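Local coordinates for ribosome-associated protein Y (PSrp-1) (Clostridium acetobutylicum, PDB 3KA5), which is probably required for pairing active 70S ribosomes into translationally inactive 100S dimers in stationary phase, this chain being the C-terminal domain of the long hibernation-promoting factor, at residues E16-E21 / N28-Q33. Residues are numbered along the deposited sequence; the frame is centred on the assembly and turned at random.
Sequences EEAVLE and NFFVFQ
Ala18 of the helical segment 16-21 packs on Phe30 and Phe32 of strand 29-33, and Glu21 on Phe30, the strand axis passing 8.6 Å from that of the helix. The chain directions are nearer antiparallel than parallel, at 138°, and the nearest CA atoms, those of Ala18 and Phe32, are 7.0 Å apart. This is a helix laid against one face of a three-stranded antiparallel sheet, in the C-terminal domain of a long HPF protein, and it illustrates how a small residue lets a helix settle onto aromatic rings. No hydrogen bond crosses the interface. Strand alternation turns Phe30 and Phe32 to the helix, while Phe29 and Val31 face the second subunit, where Phe29 stacks on its counterpart, Phe29 of that subunit. Val43 of the neighbouring strand touches both helix-facing rings, and Leu53 adds to the packing around Phe32. Phe30 has CG anti to its backbone N (chi1 -171°), which carries the ring along the helix: CD2 lies 3.8 Å from Ala18 O, and CZ lies 3.9 Å from Glu21 CB. Ala18 O and Glu21 CB both come at the Phe30 ring obliquely. Phe32 instead holds CG between its backbone N and carbonyl carbon, presenting a ring face to Ala18. The Ala18 methyl makes a CH-pi contact there, CB standing 3.5 Å from the Phe32 ring centroid and only 5° off the ring normal.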
loop_
_atom_site.group_PDB
_atom_site.type_symbol
_atom_site.label_atom_id
_atom_site.label_comp_id
_atom_site.label_asym_id
_atom_site.label_seq_id
_atom_site.Cartn_x
_atom_site.Cartn_y
_atom_site.Cartn_z
ATOM N N GLU B 16 11.930 0.365 -8.998
ATOM C CA GLU B 16 13.245 -0.030 -8.485
ATOM C C GLU B 16 13.695 0.925 -7.385
ATOM O O GLU B 16 14.235 0.506 -6.357
ATOM C CB GLU B 16 14.307 -0.020 -9.596
ATOM C CG GLU B 16 14.210 -1.136 -10.622
ATOM C CD GLU B 16 13.100 -0.920 -11.637
ATOM O OE1 GLU B 16 12.632 0.231 -11.793
ATOM O OE2 GLU B 16 12.703 -1.907 -12.296
ATOM N N GLU B 17 13.497 2.217 -7.610
ATOM C CA GLU B 17 13.888 3.188 -6.601
ATOM C C GLU B 17 13.029 2.994 -5.358
ATOM O O GLU B 17 13.500 3.190 -4.241
ATOM C CB GLU B 17 13.717 4.623 -7.108
ATOM C CG GLU B 17 14.293 5.653 -6.135
ATOM C CD GLU B 17 14.020 7.084 -6.554
ATOM O OE1 GLU B 17 13.974 7.348 -7.769
ATOM O OE2 GLU B 17 13.867 7.949 -5.661
ATOM N N ALA B 18 11.766 2.613 -5.550
ATOM C CA ALA B 18 10.875 2.400 -4.414
ATOM C C ALA B 18 11.353 1.226 -3.561
ATOM O O ALA B 18 11.307 1.284 -2.329
ATOM C CB ALA B 18 9.436 2.151 -4.896
ATOM N N VAL B 19 11.797 0.149 -4.207
ATOM C CA VAL B 19 12.283 -1.005 -3.454
ATOM C C VAL B 19 13.526 -0.624 -2.662
ATOM O O VAL B 19 13.689 -1.020 -1.506
ATOM C CB VAL B 19 12.629 -2.192 -4.384
ATOM C CG1 VAL B 19 13.335 -3.284 -3.598
ATOM C CG2 VAL B 19 11.365 -2.738 -5.008
ATOM N N LEU B 20 14.406 0.150 -3.287
ATOM C CA LEU B 20 15.631 0.596 -2.628
ATOM C C LEU B 20 15.285 1.466 -1.419
ATOM O O LEU B 20 15.822 1.273 -0.328
ATOM C CB LEU B 20 16.489 1.380 -3.627
ATOM C CG LEU B 20 17.811 2.007 -3.175
ATOM C CD1 LEU B 20 18.697 0.969 -2.498
ATOM C CD2 LEU B 20 18.509 2.603 -4.402
ATOM N N GLU B 21 14.380 2.420 -1.625
ATOM C CA GLU B 21 13.940 3.317 -0.556
ATOM C C GLU B 21 13.315 2.544 0.591
ATOM O O GLU B 21 13.564 2.834 1.767
ATOM C CB GLU B 21 12.912 4.317 -1.090
ATOM C CG GLU B 21 13.506 5.467 -1.865
ATOM C CD GLU B 21 14.411 6.319 -1.006
ATOM O OE1 GLU B 21 13.983 6.716 0.095
ATOM O OE2 GLU B 21 15.545 6.594 -1.430
ATOM N N ASN B 28 8.534 -2.611 5.631
ATOM C CA ASN B 28 8.079 -3.884 5.062
ATOM C C ASN B 28 7.206 -3.678 3.826
ATOM O O ASN B 28 6.954 -4.612 3.069
ATOM C CB ASN B 28 7.305 -4.684 6.118
ATOM C CG ASN B 28 8.201 -5.197 7.237
ATOM O OD1 ASN B 28 7.718 -5.635 8.282
ATOM N ND2 ASN B 28 9.509 -5.156 7.015
ATOM N N PHE B 29 6.715 -2.460 3.645
ATOM C CA PHE B 29 5.930 -2.122 2.468
ATOM C C PHE B 29 6.160 -0.634 2.256
ATOM O O PHE B 29 6.550 0.063 3.189
ATOM C CB PHE B 29 4.447 -2.466 2.660
ATOM C CG PHE B 29 3.719 -1.564 3.601
ATOM C CD1 PHE B 29 3.173 -0.365 3.154
ATOM C CD2 PHE B 29 3.548 -1.926 4.928
ATOM C CE1 PHE B 29 2.457 0.462 4.025
ATOM C CE2 PHE B 29 2.835 -1.107 5.806
ATOM C CZ PHE B 29 2.290 0.087 5.350
ATOM N N PHE B 30 5.943 -0.150 1.042
ATOM C CA PHE B 30 6.214 1.258 0.748
ATOM C C PHE B 30 5.248 1.749 -0.324
ATOM O O PHE B 30 5.164 1.172 -1.411
ATOM C CB PHE B 30 7.678 1.365 0.275
ATOM C CG PHE B 30 8.193 2.773 0.130
ATOM C CD1 PHE B 30 8.560 3.519 1.248
ATOM C CD2 PHE B 30 8.370 3.329 -1.129
ATOM C CE1 PHE B 30 9.109 4.794 1.102
ATOM C CE2 PHE B 30 8.913 4.596 -1.282
ATOM C CZ PHE B 30 9.284 5.329 -0.167
ATOM N N VAL B 31 4.498 2.804 -0.005
ATOM C CA VAL B 31 3.526 3.378 -0.929
ATOM C C VAL B 31 4.200 4.493 -1.714
ATOM O O VAL B 31 4.882 5.337 -1.135
ATOM C CB VAL B 31 2.320 3.976 -0.161
ATOM C CG1 VAL B 31 1.276 4.486 -1.140
ATOM C CG2 VAL B 31 1.729 2.926 0.771
ATOM N N PHE B 32 4.014 4.508 -3.028
ATOM C CA PHE B 32 4.639 5.545 -3.838
ATOM C C PHE B 32 3.879 5.831 -5.123
ATOM O O PHE B 32 3.056 5.031 -5.572
ATOM C CB PHE B 32 6.080 5.146 -4.181
ATOM C CG PHE B 32 6.184 4.019 -5.181
ATOM C CD1 PHE B 32 6.633 4.259 -6.471
ATOM C CD2 PHE B 32 5.836 2.715 -4.826
ATOM C CE1 PHE B 32 6.734 3.223 -7.403
ATOM C CE2 PHE B 32 5.933 1.670 -5.750
ATOM C CZ PHE B 32 6.384 1.926 -7.040
ATOM N N GLN B 33 4.162 6.987 -5.705
ATOM C CA GLN B 33 3.547 7.388 -6.962
ATOM C C GLN B 33 4.492 6.855 -8.031
ATOM O O GLN B 33 5.628 7.309 -8.123
ATOM C CB GLN B 33 3.478 8.915 -7.038
ATOM C CG GLN B 33 3.017 9.467 -8.371
ATOM C CD GLN B 33 1.518 9.414 -8.534
ATOM O OE1 GLN B 33 0.918 8.340 -8.532
ATOM N NE2 GLN B 33 0.899 10.581 -8.674
#